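Local structure of MdbA protein (Corynebacterium diphtheriae, 5C00) at residues A44-F49 / F189-E194; D48-F53 / N81-N86. The protein is a thiol-disulfide oxidoreductase of the DsbA family that probably forms disulfide bonds in exported proteins and is essential for viability, pilus assembly and toxin production. All coordinates share one frame; numbering follows the deposited sequence.

In the fold
Both contacts use strand 45-52, an inner strand of the mixed sheet, one along each edge of it. Contact 1 pairs its start antiparallel with strand 187-190 and the turn that follows; contact 2 pairs its later part in parallel with strand 78-85. Their centres lie about 13 Å apart and they share Asp48 and Phe49. They also touch directly: Ile47 O stands 2.8 Å from Asn81 N, and Phe189 CE1 packs 3.6 Å from Tyr50 CE1. Contact 1 lies toward the periphery, its centre about 16 Å from the centre of the chain, that of contact 2 about 6 Å. Strand 45-52 leads to the CxxC-type pair Cys55 and Cys58, probably the redox site, whose residues the Glu51 side chain of contact 2 touches.

Contact 1: A44-F49 / F189-E194; sequences AKKIDF and FIDGKE
Lys46 O takes the N-H of Asp191 N at 2.8 Å and is also within hydrogen-bonding distance of water 1, at 3.0 Å. The same water lies 2.7 Å from Asp48 OD2 and accepts from Gly192 N, tying the strand to the turn beyond it; the other oxygen of Asp48, OD1, forms a salt bridge with Arg83. Asp191 answers with its side chain. Its CG is anti to its carbonyl carbon (chi1 -68°), which brings OD1 to Lys46 N at 2.9 Å; the N-H comes in from above the carboxylate plane, 38° out of it. The backbone N and the carboxylate of Asp191 thus hold both the carbonyl and the amide of Lys46. The aliphatic chain of Lys45 crosses the Asp191 side chain at about a right angle, CD 3.6 Å from OD2. The Lys45 ammonium is not in contact with that carboxylate but is near enough probably to favour its charge.

Asp48 and Phe189 form the antiparallel hydrogen-bonded pair, Asp48 N to Phe189 O and Phe189 N to Asp48 O. Between these bonds and those of Asp191 lies the non-hydrogen-bonded pair Ile47 and Ile190, whose side chains run side by side, CD1 of Ile47 3.9 Å from CG1 of Ile190. A type I' turn from Ile190 to Lys193 reverses the chain into strand 193-194, a tight beta hairpin. Helix 202-207 packs on the isoleucine face through Ala206, whereas helix 162-180 meets Asp48 and Phe189 through Lys175 and Leu176, and strand 78-85 lies along the other edge of strand 45-52.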
ATOM      1  N   ALA A  44      12.392 -17.283   1.690  1.00 36.19           N
ATOM      2  CA  ALA A  44      11.747 -16.383   0.757  1.00 33.96           C
ATOM      3  C   ALA A  44      12.581 -15.111   0.645  1.00 32.95           C
ATOM      4  O   ALA A  44      13.189 -14.675   1.608  1.00 33.55           O
ATOM      5  CB  ALA A  44      10.353 -16.048   1.263  1.00 32.71           C
ATOM      6  N   LYS A  45      12.581 -14.473  -0.511  1.00 32.89           N
ATOM      7  CA  LYS A  45      13.299 -13.213  -0.647  1.00 32.32           C
ATOM      8  C   LYS A  45      12.501 -12.083  -0.010  1.00 30.88           C
ATOM      9  O   LYS A  45      11.282 -12.060  -0.140  1.00 28.75           O
ATOM     10  CB  LYS A  45      13.614 -12.947  -2.118  1.00 34.41           C
ATOM     11  CG  LYS A  45      14.558 -14.022  -2.701  1.00 39.33           C
ATOM     12  CD  LYS A  45      15.518 -13.464  -3.739  1.00 43.52           C
ATOM     13  CE  LYS A  45      16.822 -14.262  -3.821  1.00 47.17           C
ATOM     14  NZ  LYS A  45      16.586 -15.732  -3.793  1.00 51.52           N
ATOM     15  N   LYS A  46      13.179 -11.221   0.755  1.00 28.34           N
ATOM     16  CA  LYS A  46      12.530 -10.092   1.408  1.00 29.15           C
ATOM     17  C   LYS A  46      12.532  -8.885   0.486  1.00 27.01           C
ATOM     18  O   LYS A  46      13.577  -8.447   0.031  1.00 27.08           O
ATOM     19  CB  LYS A  46      13.235  -9.745   2.705  1.00 33.06           C
ATOM     20  CG  LYS A  46      13.016 -10.808   3.762  1.00 38.99           C
ATOM     21  CD  LYS A  46      14.074 -10.748   4.860  1.00 45.66           C
ATOM     22  CE  LYS A  46      14.252 -12.092   5.563  1.00 51.26           C
ATOM     23  NZ  LYS A  46      15.617 -12.181   6.147  1.00 53.48           N
ATOM     24  N   ILE A  47      11.366  -8.318   0.232  1.00 23.74           N
ATOM     25  CA  ILE A  47      11.259  -7.221  -0.709  1.00 23.07           C
ATOM     26  C   ILE A  47      10.958  -6.000   0.109  1.00 21.88           C
ATOM     27  O   ILE A  47      10.147  -6.058   1.018  1.00 23.45           O
ATOM     28  CB  ILE A  47      10.144  -7.471  -1.716  1.00 23.35           C
ATOM     29  CG1 ILE A  47      10.267  -8.855  -2.345  1.00 23.70           C
ATOM     30  CG2 ILE A  47      10.078  -6.365  -2.746  1.00 23.60           C
ATOM     31  CD1 ILE A  47      11.495  -9.059  -3.188  1.00 25.58           C
ATOM     32  N   ASP A  48      11.620  -4.902  -0.194  1.00 20.51           N
ATOM     33  CA  ASP A  48      11.195  -3.610   0.305  1.00 21.46           C
ATOM     34  C   ASP A  48      10.701  -2.834  -0.884  1.00 20.19           C
ATOM     35  O   ASP A  48      11.436  -2.597  -1.839  1.00 19.40           O
ATOM     36  CB  ASP A  48      12.335  -2.889   1.009  1.00 23.50           C
ATOM     37  CG  ASP A  48      12.767  -3.592   2.285  1.00 26.14           C
ATOM     38  OD1 ASP A  48      11.953  -3.693   3.209  1.00 25.18           O
ATOM     39  OD2 ASP A  48      13.936  -4.052   2.346  1.00 27.16           O
ATOM     40  N   PHE A  49       9.397  -2.541  -0.862  1.00 18.99           N
ATOM     41  CA  PHE A  49       8.748  -1.905  -1.986  0.60 18.16           C
ATOM     42  C   PHE A  49       8.235  -0.578  -1.476  1.00 17.68           C
ATOM     43  O   PHE A  49       7.344  -0.516  -0.636  1.00 16.62           O
ATOM     44  CB  PHE A  49       7.647  -2.826  -2.486  0.60 18.71           C
ATOM     45  CG  PHE A  49       6.935  -2.362  -3.732  0.60 19.07           C
ATOM     46  CD1 PHE A  49       7.351  -1.272  -4.483  0.60 19.32           C
ATOM     47  CD2 PHE A  49       5.812  -3.069  -4.155  0.60 20.26           C
ATOM     48  CE1 PHE A  49       6.660  -0.884  -5.613  0.60 20.47           C
ATOM     49  CE2 PHE A  49       5.116  -2.687  -5.287  0.60 20.84           C
ATOM     50  CZ  PHE A  49       5.541  -1.592  -6.017  0.60 21.63           C
ATOM     51  N   PHE A 189      13.648  -3.175  -3.635  1.00 19.48           N
ATOM     52  CA  PHE A 189      14.886  -3.828  -3.217  1.00 20.99           C
ATOM     53  C   PHE A 189      14.575  -5.287  -2.979  1.00 22.59           C
ATOM     54  O   PHE A 189      13.487  -5.644  -2.424  1.00 22.80           O
ATOM     55  CB  PHE A 189      15.382  -3.218  -1.874  1.00 21.53           C
ATOM     56  CG  PHE A 189      15.806  -1.760  -1.961  1.00 22.40           C
ATOM     57  CD1 PHE A 189      14.879  -0.750  -2.085  1.00 21.58           C
ATOM     58  CD2 PHE A 189      17.151  -1.401  -1.853  1.00 23.31           C
ATOM     59  CE1 PHE A 189      15.259   0.594  -2.151  1.00 22.95           C
ATOM     60  CE2 PHE A 189      17.533  -0.087  -1.887  1.00 23.40           C
ATOM     61  CZ  PHE A 189      16.602   0.916  -2.078  1.00 23.43           C
ATOM     62  N   ILE A 190      15.508  -6.143  -3.331  1.00 23.21           N
ATOM     63  CA  ILE A 190      15.414  -7.570  -3.112  1.00 25.42           C
ATOM     64  C   ILE A 190      16.538  -7.921  -2.140  1.00 26.58           C
ATOM     65  O   ILE A 190      17.705  -7.718  -2.455  1.00 24.41           O
ATOM     66  CB  ILE A 190      15.616  -8.363  -4.426  1.00 26.03           C
ATOM     67  CG1 ILE A 190      14.512  -8.021  -5.430  1.00 26.84           C
ATOM     68  CG2 ILE A 190      15.681  -9.875  -4.133  1.00 26.03           C
ATOM     69  CD1 ILE A 190      14.650  -8.560  -6.847  1.00 26.51           C
ATOM     70  N   ASP A 191      16.185  -8.359  -0.933  1.00 29.50           N
ATOM     71  CA  ASP A 191      17.196  -8.655   0.088  1.00 32.13           C
ATOM     72  C   ASP A 191      18.233  -7.541   0.208  1.00 32.41           C
ATOM     73  O   ASP A 191      19.446  -7.812   0.220  1.00 30.29           O
ATOM     74  CB  ASP A 191      17.904  -9.988  -0.240  1.00 35.47           C
ATOM     75  CG  ASP A 191      16.997 -11.179  -0.113  1.00 38.21           C
ATOM     76  OD1 ASP A 191      16.085 -11.156   0.748  1.00 36.13           O
ATOM     77  OD2 ASP A 191      17.209 -12.152  -0.868  1.00 40.47           O
ATOM     78  N   GLY A 192      17.777  -6.295   0.314  1.00 29.56           N
ATOM     79  CA  GLY A 192      18.687  -5.151   0.498  1.00 29.87           C
ATOM     80  C   GLY A 192      19.353  -4.572  -0.743  1.00 29.31           C
ATOM     81  O   GLY A 192      20.031  -3.561  -0.658  1.00 30.71           O
ATOM     82  N   LYS A 193      19.145  -5.196  -1.890  1.00 28.60           N
ATOM     83  CA  LYS A 193      19.761  -4.809  -3.156  0.60 29.68           C
ATOM     84  C   LYS A 193      18.723  -4.156  -4.058  1.00 27.37           C
ATOM     85  O   LYS A 193      17.734  -4.805  -4.432  1.00 24.95           O
ATOM     86  CB  LYS A 193      20.296  -6.083  -3.827  0.60 32.81           C
ATOM     87  CG  LYS A 193      20.896  -5.927  -5.222  0.60 36.18           C
ATOM     88  CD  LYS A 193      20.899  -7.266  -5.958  0.60 38.32           C
ATOM     89  CE  LYS A 193      22.091  -7.408  -6.892  0.60 40.56           C
ATOM     90  NZ  LYS A 193      22.232  -6.251  -7.813  0.60 41.07           N
ATOM     91  N   GLU A 194      18.953  -2.906  -4.447  1.00 26.36           N
ATOM     92  CA  GLU A 194      17.976  -2.201  -5.220  1.00 25.17           C
ATOM     93  C   GLU A 194      17.887  -2.769  -6.635  1.00 25.35           C
ATOM     94  O   GLU A 194      18.910  -3.068  -7.264  1.00 27.11           O
ATOM     95  CB  GLU A 194      18.272  -0.690  -5.275  1.00 24.91           C
ATOM     96  CG  GLU A 194      17.095   0.041  -5.925  1.00 24.29           C
ATOM     97  CD  GLU A 194      17.114   1.559  -5.849  1.00 25.15           C
ATOM     98  OE1 GLU A 194      18.009   2.163  -5.232  1.00 25.95           O
ATOM     99  OE2 GLU A 194      16.183   2.152  -6.411  1.00 24.87           O
TER
HETATM  100  O   HOH W   1      14.952  -5.886   0.615  1.00 27.85           O

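Contact 2: D48-F53 / N81-N86; sequences DFYEDF and NLRILN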
ATOM      1  N   ASP A  48      11.620  -4.902  -0.194  1.00 20.51           N
ATOM      2  CA  ASP A  48      11.195  -3.610   0.305  1.00 21.46           C
ATOM      3  C   ASP A  48      10.701  -2.834  -0.884  1.00 20.19           C
ATOM      4  O   ASP A  48      11.436  -2.597  -1.839  1.00 19.40           O
ATOM      5  CB  ASP A  48      12.335  -2.889   1.009  1.00 23.50           C
ATOM      6  CG  ASP A  48      12.767  -3.592   2.285  1.00 26.14           C
ATOM      7  OD1 ASP A  48      11.953  -3.693   3.209  1.00 25.18           O
ATOM      8  OD2 ASP A  48      13.936  -4.052   2.346  1.00 27.16           O
ATOM      9  N   PHE A  49       9.397  -2.541  -0.862  1.00 18.99           N
ATOM     10  CA  PHE A  49       8.748  -1.905  -1.986  0.60 18.16           C
ATOM     11  C   PHE A  49       8.235  -0.578  -1.476  1.00 17.68           C
ATOM     12  O   PHE A  49       7.344  -0.516  -0.636  1.00 16.62           O
ATOM     13  CB  PHE A  49       7.647  -2.826  -2.486  0.60 18.71           C
ATOM     14  CG  PHE A  49       6.935  -2.362  -3.732  0.60 19.07           C
ATOM     15  CD1 PHE A  49       7.351  -1.272  -4.483  0.60 19.32           C
ATOM     16  CD2 PHE A  49       5.812  -3.069  -4.155  0.60 20.26           C
ATOM     17  CE1 PHE A  49       6.660  -0.884  -5.613  0.60 20.47           C
ATOM     18  CE2 PHE A  49       5.116  -2.687  -5.287  0.60 20.84           C
ATOM     19  CZ  PHE A  49       5.541  -1.592  -6.017  0.60 21.63           C
ATOM     20  N   TYR A  50       8.806   0.488  -2.009  1.00 17.42           N
ATOM     21  CA  TYR A  50       8.496   1.857  -1.589  1.00 17.48           C
ATOM     22  C   TYR A  50       7.521   2.472  -2.582  1.00 19.14           C
ATOM     23  O   TYR A  50       7.768   2.447  -3.782  1.00 18.09           O
ATOM     24  CB  TYR A  50       9.745   2.695  -1.500  1.00 19.59           C
ATOM     25  CG  TYR A  50      10.743   2.253  -0.442  1.00 19.70           C
ATOM     26  CD1 TYR A  50      11.667   1.248  -0.704  1.00 20.88           C
ATOM     27  CD2 TYR A  50      10.766   2.865   0.825  1.00 20.72           C
ATOM     28  CE1 TYR A  50      12.580   0.827   0.264  1.00 20.53           C
ATOM     29  CE2 TYR A  50      11.689   2.475   1.788  1.00 20.59           C
ATOM     30  CZ  TYR A  50      12.567   1.441   1.508  1.00 21.58           C
ATOM     31  OH  TYR A  50      13.508   1.111   2.455  1.00 26.02           O
ATOM     32  N   GLU A  51       6.420   3.001  -2.069  1.00 18.77           N
ATOM     33  CA  GLU A  51       5.476   3.674  -2.939  1.00 19.14           C
ATOM     34  C   GLU A  51       4.804   4.800  -2.196  1.00 18.07           C
ATOM     35  O   GLU A  51       4.878   4.917  -0.957  1.00 16.70           O
ATOM     36  CB  GLU A  51       4.466   2.698  -3.585  1.00 20.65           C
ATOM     37  CG  GLU A  51       3.633   1.933  -2.646  1.00 23.71           C
ATOM     38  CD  GLU A  51       2.764   0.772  -3.267  1.00 25.87           C
ATOM     39  OE1 GLU A  51       2.105   0.145  -2.450  1.00 28.46           O
ATOM     40  OE2 GLU A  51       2.781   0.459  -4.493  1.00 28.94           O
ATOM     41  N   ASP A  52       4.160   5.645  -2.980  1.00 17.37           N
ATOM     42  CA  ASP A  52       3.383   6.808  -2.460  1.00 16.92           C
ATOM     43  C   ASP A  52       2.039   6.806  -3.221  1.00 16.47           C
ATOM     44  O   ASP A  52       2.008   6.662  -4.454  1.00 15.31           O
ATOM     45  CB  ASP A  52       4.253   8.051  -2.647  1.00 17.58           C
ATOM     46  CG  ASP A  52       3.600   9.361  -2.151  1.00 17.99           C
ATOM     47  OD1 ASP A  52       2.446   9.674  -2.513  1.00 16.67           O
ATOM     48  OD2 ASP A  52       4.291  10.118  -1.447  1.00 18.06           O
ATOM     49  N   PHE A  53       0.936   6.980  -2.513  1.00 16.09           N
ATOM     50  CA  PHE A  53      -0.389   6.949  -3.152  1.00 16.48           C
ATOM     51  C   PHE A  53      -0.672   8.131  -4.121  1.00 17.51           C
ATOM     52  O   PHE A  53      -1.665   8.082  -4.850  1.00 18.32           O
ATOM     53  CB  PHE A  53      -1.477   6.844  -2.141  1.00 17.33           C
ATOM     54  CG  PHE A  53      -1.702   5.441  -1.637  1.00 17.46           C
ATOM     55  CD1 PHE A  53      -2.443   4.538  -2.411  1.00 16.70           C
ATOM     56  CD2 PHE A  53      -1.194   5.021  -0.407  1.00 17.39           C
ATOM     57  CE1 PHE A  53      -2.672   3.254  -1.984  1.00 17.20           C
ATOM     58  CE2 PHE A  53      -1.407   3.721  -0.001  1.00 18.02           C
ATOM     59  CZ  PHE A  53      -2.159   2.851  -0.757  1.00 18.06           C
ATOM     60  N   ASN A  81       7.551  -6.225   1.956  1.00 18.36           N
ATOM     61  CA  ASN A  81       7.380  -5.127   2.852  1.00 19.39           C
ATOM     62  C   ASN A  81       6.988  -3.880   2.076  1.00 17.45           C
ATOM     63  O   ASN A  81       7.841  -3.240   1.476  1.00 16.84           O
ATOM     64  CB  ASN A  81       8.658  -4.870   3.636  1.00 20.72           C
ATOM     65  CG  ASN A  81       9.103  -6.094   4.390  1.00 24.99           C
ATOM     66  OD1 ASN A  81       8.632  -6.355   5.476  1.00 27.07           O
ATOM     67  ND2 ASN A  81       9.985  -6.865   3.795  1.00 30.92           N
ATOM     68  N   LEU A  82       5.712  -3.507   2.177  1.00 16.37           N
ATOM     69  CA  LEU A  82       5.205  -2.316   1.561  1.00 17.04           C
ATOM     70  C   LEU A  82       5.523  -1.151   2.499  1.00 16.99           C
ATOM     71  O   LEU A  82       5.046  -1.118   3.656  1.00 17.96           O
ATOM     72  CB  LEU A  82       3.701  -2.385   1.294  1.00 16.94           C
ATOM     73  CG  LEU A  82       3.257  -3.414   0.261  1.00 19.03           C
ATOM     74  CD1 LEU A  82       1.750  -3.508   0.318  1.00 18.58           C
ATOM     75  CD2 LEU A  82       3.727  -3.035  -1.123  1.00 19.97           C
ATOM     76  N   ARG A  83       6.422  -0.289   2.033  1.00 17.39           N
ATOM     77  CA  ARG A  83       6.946   0.844   2.783  1.00 17.85           C
ATOM     78  C   ARG A  83       6.400   2.111   2.156  1.00 17.96           C
ATOM     79  O   ARG A  83       6.918   2.612   1.130  1.00 17.81           O
ATOM     80  CB  ARG A  83       8.461   0.797   2.783  1.00 18.05           C
ATOM     81  CG  ARG A  83       8.997  -0.415   3.583  1.00 19.13           C
ATOM     82  CD  ARG A  83      10.498  -0.338   3.904  1.00 21.32           C
ATOM     83  NE  ARG A  83      10.844  -1.459   4.764  1.00 22.66           N
ATOM     84  CZ  ARG A  83      10.602  -1.514   6.070  1.00 23.81           C
ATOM     85  NH1 ARG A  83      10.051  -0.504   6.706  1.00 24.74           N
ATOM     86  NH2 ARG A  83      10.887  -2.618   6.745  1.00 27.34           N
ATOM     87  N   ILE A  84       5.295   2.562   2.738  1.00 17.72           N
ATOM     88  CA  ILE A  84       4.569   3.678   2.191  1.00 18.24           C
ATOM     89  C   ILE A  84       5.104   5.031   2.620  1.00 18.23           C
ATOM     90  O   ILE A  84       5.404   5.300   3.790  1.00 18.00           O
ATOM     91  CB  ILE A  84       3.037   3.586   2.465  1.00 18.72           C
ATOM     92  CG1 ILE A  84       2.490   2.178   2.158  1.00 19.66           C
ATOM     93  CG2 ILE A  84       2.326   4.641   1.645  1.00 18.49           C
ATOM     94  CD1 ILE A  84       2.841   1.658   0.799  1.00 21.07           C
ATOM     95  N   LEU A  85       5.251   5.903   1.628  1.00 17.14           N
ATOM     96  CA  LEU A  85       5.808   7.216   1.809  1.00 18.48           C
ATOM     97  C   LEU A  85       4.723   8.292   1.649  1.00 18.70           C
ATOM     98  O   LEU A  85       3.648   8.015   1.123  1.00 18.15           O
ATOM     99  CB  LEU A  85       6.889   7.445   0.765  1.00 17.95           C
ATOM    100  CG  LEU A  85       8.045   6.449   0.719  1.00 19.51           C
ATOM    101  CD1 LEU A  85       8.853   6.656  -0.508  1.00 20.99           C
ATOM    102  CD2 LEU A  85       8.921   6.589   1.961  1.00 21.02           C
ATOM    103  N   ASN A  86       5.006   9.520   2.101  1.00 19.62           N
ATOM    104  CA  ASN A  86       4.130  10.664   1.846  1.00 19.20           C
ATOM    105  C   ASN A  86       4.917  11.894   1.340  1.00 20.21           C
ATOM    106  O   ASN A  86       4.491  13.042   1.498  1.00 18.55           O
ATOM    107  CB  ASN A  86       3.250  11.021   3.054  1.00 20.20           C
ATOM    108  CG  ASN A  86       4.038  11.540   4.232  1.00 21.64           C
ATOM    109  OD1 ASN A  86       5.246  11.592   4.147  1.00 19.88           O
ATOM    110  ND2 ASN A  86       3.348  11.893   5.359  1.00 22.76           N
TER
HETATM  111  O   HOH W   2      12.650  -4.540   5.486  1.00 41.58           O
HETATM  112  O   HOH W   3       0.970   7.621   0.273  1.00 16.67           O
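Arg83 NE donates to Asp48 OD1 at 2.9 Å in a salt bridge, the N-H nearly straight on (168°) and the acceptor in the guanidinium plane, although the carboxylate is met from above its own plane. Water 2 accepts from Arg83 NH2 and lies very close to the same OD1. NH1 donates to Asn172, and NH2 also forms a salt bridge with Asp30. The arginine's aliphatic part runs alongside Tyr50: CB sits over one face of the ring, 4.0 Å from its centroid, and CD reaches CZ at 3.6 Å.

Backbone groups alternate in parallel pairing. Phe49 N meets Asn81 O, Phe49 O takes Arg83 N, and Glu51 O takes Leu85 N at 2.8 Å; Glu51 N to Arg83 O is longer, at 3.3 Å. With helix 56-74 between them, strands 45-52 and 78-85 make a beta-alpha-beta unit of the thioredoxin fold. Water 3 links Phe53 N, from which it accepts, to Leu85 O, to which it donates.

On the face with Phe49, Leu82 and Ile84, Glu51 CG stands between the backbone N and the carbonyl carbon (chi1 60°), which lays it against Ile84 CD1 at 3.5 Å. Glu51 OE1 forms a salt bridge with Arg120 and also lies 3.7 Å from Ile84 CD1. On the opposite face, Asp52 OD1 accepts from Ser54 N and also bonds Ser97 OG, while OD2 accepts from Leu88 N.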